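Local coordinates for protein cellulase (Xanthomonas axonopodis pv. citri, PDB 4W7W) that probably hydrolyses the beta-1,4-glucosidic bonds of cellulose as a glycoside hydrolase family 5 cellulase, and binds the cello-oligosaccharide cellopentaose, at residues Glu96-Ala100 with Asn101-Leu105; Gln168-Ile171 with Thr172-Lys176. All coordinates share one frame; numbering follows the deposited sequence.

Interaction 1: residues Glu96-Ala100 with Asn101-Leu105; sequences EAAKA and NKQYL
Asn101 folds its side chain back onto the helix it has just left and hydrogen-bonds the carbonyl of Ala97. Its ND2 lies 2.8 Å from Ala97 O in a nearly straight bond (168°) that runs in the plane of the amide. Asn101 N reaches Ala97 O as well, at 3.1 Å, from the opposite face of the carbonyl, so one oxygen at the helix end is gripped twice. With chi1 at -71°, CG sits beside the backbone N, and the amide of this short side chain reaches the oxygen that N already binds. Ala98, buried here, uses its carbonyl for the six-to-one bond of a Schellman motif: Gln103 N binds Ala98 O at 2.8 Å, while Lys102 N binds Lys99 O at 3.0 Å. Lys102, the C-prime residue, makes the turn by taking positive phi (57°). The small methyl of Ala98 lets the chain come back close by, its CB lying 4.1 Å from Gln103 CB and 4.2 Å from Leu105 CB. Gln103 sends NE2 away to the carbonyls of Phe55 and Met63, while OE1 is buried without a partner in the model. Helix 85-100 thus turns into barrel strand 104-109, with Asn101 packed on helix 52-60 and Leu105 on strand 65-70.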
ATOM      1  N   GLU A  96      -3.699 -13.685 -11.761  1.00  6.44           N
ATOM      2  CA  GLU A  96      -4.050 -14.018 -13.138  1.00  6.87           C
ATOM      3  C   GLU A  96      -4.809 -12.877 -13.796  1.00  6.68           C
ATOM      4  O   GLU A  96      -4.559 -12.551 -14.959  1.00  7.17           O
ATOM      5  CB  GLU A  96      -4.884 -15.310 -13.221  1.00  7.81           C
ATOM      6  CG  GLU A  96      -4.115 -16.585 -12.924  1.00  9.47           C
ATOM      7  CD  GLU A  96      -4.845 -17.864 -13.314  1.00 10.89           C
ATOM      8  OE1 GLU A  96      -5.758 -17.838 -14.192  1.00 11.39           O
ATOM      9  OE2 GLU A  96      -4.439 -18.906 -12.751  1.00 13.72           O
ATOM     10  N   ALA A  97      -5.749 -12.286 -13.063  1.00  6.04           N
ATOM     11  CA  ALA A  97      -6.536 -11.193 -13.621  1.00  6.78           C
ATOM     12  C   ALA A  97      -5.665  -9.975 -13.890  1.00  6.47           C
ATOM     13  O   ALA A  97      -5.786  -9.325 -14.944  1.00  6.94           O
ATOM     14  CB  ALA A  97      -7.669 -10.828 -12.688  1.00  7.52           C
ATOM     15  N   ALA A  98      -4.800  -9.634 -12.937  1.00  6.28           N
ATOM     16  CA  ALA A  98      -3.881  -8.510 -13.141  1.00  6.65           C
ATOM     17  C   ALA A  98      -3.018  -8.735 -14.373  1.00  6.86           C
ATOM     18  O   ALA A  98      -2.918  -7.877 -15.237  1.00  7.61           O
ATOM     19  CB  ALA A  98      -3.016  -8.289 -11.907  1.00  6.82           C
ATOM     20  N   LYS A  99      -2.424  -9.921 -14.487  1.00  7.10           N
ATOM     21  CA  LYS A  99      -1.565 -10.197 -15.622  1.00  7.89           C
ATOM     22  C   LYS A  99      -2.302 -10.119 -16.950  1.00  7.59           C
ATOM     23  O   LYS A  99      -1.793  -9.575 -17.931  1.00  8.83           O
ATOM     24  CB  LYS A  99      -0.892 -11.560 -15.468  1.00  9.17           C
ATOM     25  CG  LYS A  99       0.206 -11.586 -14.419  1.00 11.48           C
ATOM     26  CD  LYS A  99       0.618 -13.006 -14.037  1.00 15.20           C
ATOM     27  CE  LYS A  99       1.060 -13.851 -15.219  1.00 18.22           C
ATOM     28  NZ  LYS A  99       1.607 -15.149 -14.743  1.00 25.66           N
ATOM     29  N   ALA A 100      -3.522 -10.634 -16.980  1.00  7.09           N
ATOM     30  CA  ALA A 100      -4.295 -10.621 -18.209  1.00  7.75           C
ATOM     31  C   ALA A 100      -4.626  -9.209 -18.654  1.00  8.09           C
ATOM     32  O   ALA A 100      -4.802  -8.967 -19.836  1.00 10.91           O
ATOM     33  CB  ALA A 100      -5.567 -11.422 -18.037  1.00  7.85           C
ATOM     34  N   ASN A 101      -4.690  -8.287 -17.689  1.00  7.50           N
ATOM     35  CA  ASN A 101      -4.962  -6.886 -17.947  1.00  8.00           C
ATOM     36  C   ASN A 101      -3.712  -6.008 -17.931  1.00  8.91           C
ATOM     37  O   ASN A 101      -3.801  -4.779 -17.889  1.00 10.37           O
ATOM     38  CB  ASN A 101      -6.003  -6.389 -16.945  1.00  8.16           C
ATOM     39  CG  ASN A 101      -7.366  -6.973 -17.244  1.00  8.67           C
ATOM     40  OD1 ASN A 101      -8.087  -6.461 -18.103  1.00 10.22           O
ATOM     41  ND2 ASN A 101      -7.708  -8.078 -16.592  1.00  9.25           N
ATOM     42  N   LYS A 102      -2.550  -6.645 -18.020  1.00  9.24           N
ATOM     43  CA  LYS A 102      -1.269  -5.950 -18.102  1.00 10.04           C
ATOM     44  C   LYS A 102      -1.041  -5.021 -16.908  1.00  9.03           C
ATOM     45  O   LYS A 102      -0.492  -3.924 -17.019  1.00 12.51           O
ATOM     46  CB  LYS A 102      -1.098  -5.241 -19.440  1.00 12.81           C
ATOM     47  CG  LYS A 102      -1.275  -6.165 -20.643  1.00 15.80           C
ATOM     48  CD  LYS A 102      -1.018  -5.446 -21.953  1.00 21.18           C
ATOM     49  CE  LYS A 102      -1.399  -6.304 -23.149  0.50 24.77           C
ATOM     50  NZ  LYS A 102      -0.936  -5.709 -24.434  0.50 31.49           N
ATOM     51  N   GLN A 103      -1.441  -5.502 -15.739  1.00  6.92           N
ATOM     52  CA  GLN A 103      -1.261  -4.769 -14.486  1.00  6.82           C
ATOM     53  C   GLN A 103      -0.250  -5.443 -13.574  1.00  6.49           C
ATOM     54  O   GLN A 103      -0.080  -6.664 -13.577  1.00  7.74           O
ATOM     55  CB  GLN A 103      -2.599  -4.681 -13.734  1.00  6.14           C
ATOM     56  CG  GLN A 103      -3.606  -3.805 -14.433  1.00  6.76           C
ATOM     57  CD  GLN A 103      -5.035  -4.012 -13.973  1.00  6.55           C
ATOM     58  OE1 GLN A 103      -5.450  -5.125 -13.680  1.00  6.95           O
ATOM     59  NE2 GLN A 103      -5.812  -2.940 -13.965  1.00  7.08           N
ATOM     60  N   TYR A 104       0.371  -4.608 -12.757  1.00  6.31           N
ATOM     61  CA  TYR A 104       1.156  -5.045 -11.616  1.00  6.17           C
ATOM     62  C   TYR A 104       0.243  -5.246 -10.417  1.00  5.64           C
ATOM     63  O   TYR A 104      -0.778  -4.567 -10.292  1.00  6.74           O
ATOM     64  CB  TYR A 104       2.199  -3.981 -11.268  1.00  7.05           C
ATOM     65  CG  TYR A 104       3.214  -3.762 -12.360  1.00  8.41           C
ATOM     66  CD1 TYR A 104       4.371  -4.541 -12.433  1.00  9.62           C
ATOM     67  CD2 TYR A 104       3.013  -2.798 -13.339  1.00  9.46           C
ATOM     68  CE1 TYR A 104       5.305  -4.354 -13.438  1.00 12.62           C
ATOM     69  CE2 TYR A 104       3.946  -2.597 -14.344  1.00 12.66           C
ATOM     70  CZ  TYR A 104       5.091  -3.376 -14.387  1.00 14.38           C
ATOM     71  OH  TYR A 104       6.038  -3.199 -15.370  1.00 19.33           O
ATOM     72  N   LEU A 105       0.619  -6.176  -9.537  1.00  5.66           N
ATOM     73  CA  LEU A 105      -0.145  -6.482  -8.345  1.00  5.21           C
ATOM     74  C   LEU A 105       0.745  -6.296  -7.140  1.00  5.31           C
ATOM     75  O   LEU A 105       1.742  -6.999  -6.978  1.00  5.65           O
ATOM     76  CB  LEU A 105      -0.662  -7.912  -8.420  1.00  5.86           C
ATOM     77  CG  LEU A 105      -1.627  -8.299  -7.295  1.00  6.24           C
ATOM     78  CD1 LEU A 105      -2.957  -7.568  -7.421  1.00  6.99           C
ATOM     79  CD2 LEU A 105      -1.851  -9.808  -7.263  1.00  6.96           C
TER

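Interaction 2: residues Gln168-Ile171 with Thr172-Lys176; sequences QGTI and TAIRK
Thr172 N donates to Gln168 O at 2.9 Å and Arg175 N to Ile171 O at the same length, with the Ala173 N to Gly169 O and Ile174 N to Thr170 O bonds between them, as one turn of alpha-helix follows the next. Gly169 adds no bulk to its partly exposed side of the helix.

Among the polar side chains, Thr172 OG1 stands beside its own backbone N (chi1 -66°), 3.1 Å from Gln168 O and 3.2 Å from Gln168 NE2. Gln168 can bring its amide back over the next turn because its chain bends at chi2 (65°); the strongest partner of NE2 is Lys213 O, to which it donates.

The turn belongs to helix 160-176, which links parallel strands 147-150 and 183-186 in a beta-alpha-beta unit of the (beta/alpha)8 barrel. Its apolar contacts follow from that place. The branched chains of Thr170 and Ile174 meet one turn apart, CG2 to CD1 at 4.1 Å in the conformer of Thr170 described, one of two, and both residues pack on Trp134 of helix 127-141. Ile171 touches Val185 of the barrel wall, with its CG2 4.4 Å from CG of Arg175.

Charge enters through Arg175, whose long side chain touches Ile183 and carries its guanidinium to Asp214 in a salt bridge and to the carbonyls of Ala179 and Asn181.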
ATOM      1  N   GLN A 168      14.387  -4.536   7.732  1.00  5.81           N
ATOM      2  CA  GLN A 168      15.639  -5.088   7.229  1.00  5.76           C
ATOM      3  C   GLN A 168      15.593  -6.614   7.202  1.00  6.37           C
ATOM      4  O   GLN A 168      15.998  -7.258   6.227  1.00  6.43           O
ATOM      5  CB  GLN A 168      16.830  -4.620   8.066  1.00  6.21           C
ATOM      6  CG  GLN A 168      18.153  -5.161   7.536  1.00  7.09           C
ATOM      7  CD  GLN A 168      18.483  -4.614   6.168  1.00  7.27           C
ATOM      8  OE1 GLN A 168      18.833  -3.437   6.045  1.00  8.17           O
ATOM      9  NE2 GLN A 168      18.337  -5.436   5.135  1.00  7.70           N
ATOM     10  N   GLY A 169      15.139  -7.202   8.297  1.00  5.96           N
ATOM     11  CA  GLY A 169      15.063  -8.654   8.357  1.00  6.55           C
ATOM     12  C   GLY A 169      14.162  -9.211   7.271  1.00  6.30           C
ATOM     13  O   GLY A 169      14.434 -10.263   6.696  1.00  6.63           O
ATOM     14  N   THR A 170      13.093  -8.499   6.979  0.60  6.11           N
ATOM     15  CA  THR A 170      12.162  -8.930   5.959  0.60  5.70           C
ATOM     16  C   THR A 170      12.754  -8.811   4.550  0.60  5.69           C
ATOM     17  O   THR A 170      12.622  -9.727   3.734  0.60  6.23           O
ATOM     18  CB  THR A 170      10.889  -8.101   6.103  0.60  5.62           C
ATOM     19  OG1 THR A 170      10.311  -8.345   7.387  0.60  8.25           O
ATOM     20  CG2 THR A 170       9.876  -8.492   5.066  0.60  4.68           C
ATOM     21  N   ILE A 171      13.396  -7.685   4.259  1.00  5.73           N
ATOM     22  CA  ILE A 171      14.083  -7.499   2.976  1.00  5.81           C
ATOM     23  C   ILE A 171      15.108  -8.608   2.774  1.00  5.83           C
ATOM     24  O   ILE A 171      15.169  -9.246   1.722  1.00  6.26           O
ATOM     25  CB  ILE A 171      14.745  -6.117   2.920  1.00  5.77           C
ATOM     26  CG1 ILE A 171      13.686  -5.009   2.858  1.00  6.28           C
ATOM     27  CG2 ILE A 171      15.706  -6.018   1.758  1.00  6.64           C
ATOM     28  CD1 ILE A 171      14.236  -3.657   3.263  1.00  7.21           C
ATOM     29  N   THR A 172      15.905  -8.867   3.795  1.00  6.23           N
ATOM     30  CA  THR A 172      16.931  -9.894   3.724  1.00  6.37           C
ATOM     31  C   THR A 172      16.304 -11.248   3.424  1.00  6.86           C
ATOM     32  O   THR A 172      16.801 -12.001   2.579  1.00  7.33           O
ATOM     33  CB  THR A 172      17.756  -9.894   5.013  1.00  6.74           C
ATOM     34  OG1 THR A 172      18.469  -8.655   5.057  1.00  7.62           O
ATOM     35  CG2 THR A 172      18.702 -11.082   5.095  1.00  7.76           C
ATOM     36  N   ALA A 173      15.238 -11.579   4.142  1.00  7.03           N
ATOM     37  CA  ALA A 173      14.554 -12.856   3.948  1.00  7.42           C
ATOM     38  C   ALA A 173      14.061 -13.006   2.512  1.00  6.85           C
ATOM     39  O   ALA A 173      14.180 -14.078   1.901  1.00  7.84           O
ATOM     40  CB  ALA A 173      13.415 -13.013   4.934  1.00  7.86           C
ATOM     41  N   ILE A 174      13.485 -11.949   1.966  1.00  6.36           N
ATOM     42  CA  ILE A 174      12.994 -11.994   0.599  1.00  6.20           C
ATOM     43  C   ILE A 174      14.163 -12.222  -0.356  1.00  5.99           C
ATOM     44  O   ILE A 174      14.088 -13.067  -1.244  1.00  7.01           O
ATOM     45  CB  ILE A 174      12.235 -10.702   0.248  1.00  5.64           C
ATOM     46  CG1 ILE A 174      10.900 -10.659   1.024  1.00  5.49           C
ATOM     47  CG2 ILE A 174      12.019 -10.569  -1.261  1.00  6.40           C
ATOM     48  CD1 ILE A 174      10.239  -9.286   1.055  1.00  5.84           C
ATOM     49  N   ARG A 175      15.248 -11.477  -0.192  1.00  5.90           N
ATOM     50  CA  ARG A 175      16.348 -11.602  -1.144  1.00  6.13           C
ATOM     51  C   ARG A 175      17.061 -12.942  -1.069  1.00  6.80           C
ATOM     52  O   ARG A 175      17.559 -13.423  -2.076  1.00  8.25           O
ATOM     53  CB  ARG A 175      17.307 -10.425  -1.008  1.00  6.14           C
ATOM     54  CG  ARG A 175      16.677  -9.068  -1.290  1.00  6.32           C
ATOM     55  CD  ARG A 175      16.067  -9.015  -2.679  1.00  6.56           C
ATOM     56  NE  ARG A 175      15.597  -7.672  -2.970  1.00  6.62           N
ATOM     57  CZ  ARG A 175      14.518  -7.365  -3.681  1.00  6.47           C
ATOM     58  NH1 ARG A 175      13.764  -8.304  -4.229  1.00  7.14           N
ATOM     59  NH2 ARG A 175      14.196  -6.097  -3.803  1.00  6.82           N
ATOM     60  N   LYS A 176      17.081 -13.563   0.113  1.00  6.96           N
ATOM     61  CA  LYS A 176      17.687 -14.881   0.259  1.00  7.46           C
ATOM     62  C   LYS A 176      17.002 -15.921  -0.629  1.00  7.70           C
ATOM     63  O   LYS A 176      17.632 -16.907  -0.980  1.00  9.22           O
ATOM     64  CB  LYS A 176      17.632 -15.347   1.712  1.00  7.20           C
ATOM     65  CG  LYS A 176      18.662 -14.696   2.615  1.00  7.56           C
ATOM     66  CD  LYS A 176      18.451 -15.083   4.060  1.00  7.86           C
ATOM     67  CE  LYS A 176      19.577 -14.571   4.950  1.00  8.06           C
ATOM     68  NZ  LYS A 176      19.245 -14.732   6.378  1.00  8.79           N
TER

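How the interactions relate
Interactions 1 and 2 lie in series along the chain, their centres 25 Å apart and their nearest atoms about 12 Å apart, without touching. Interaction 1 joins the outer helices to the barrel wall, and interaction 2 lies in the outer layer. Residues 96-105 form the passage from a helix into the third strand of the barrel, whereas 168-176 is helical and lies between the fourth and fifth. Helix 127-141, on which interaction 2 packs, follows the third strand in sequence. Neither contact contains a residue of the two glycan pockets. Along the chain, strand 104-109, begun in interaction 1, ends just before His110, and strand 147-150, which leads into helix 160-176, is followed by Glu154.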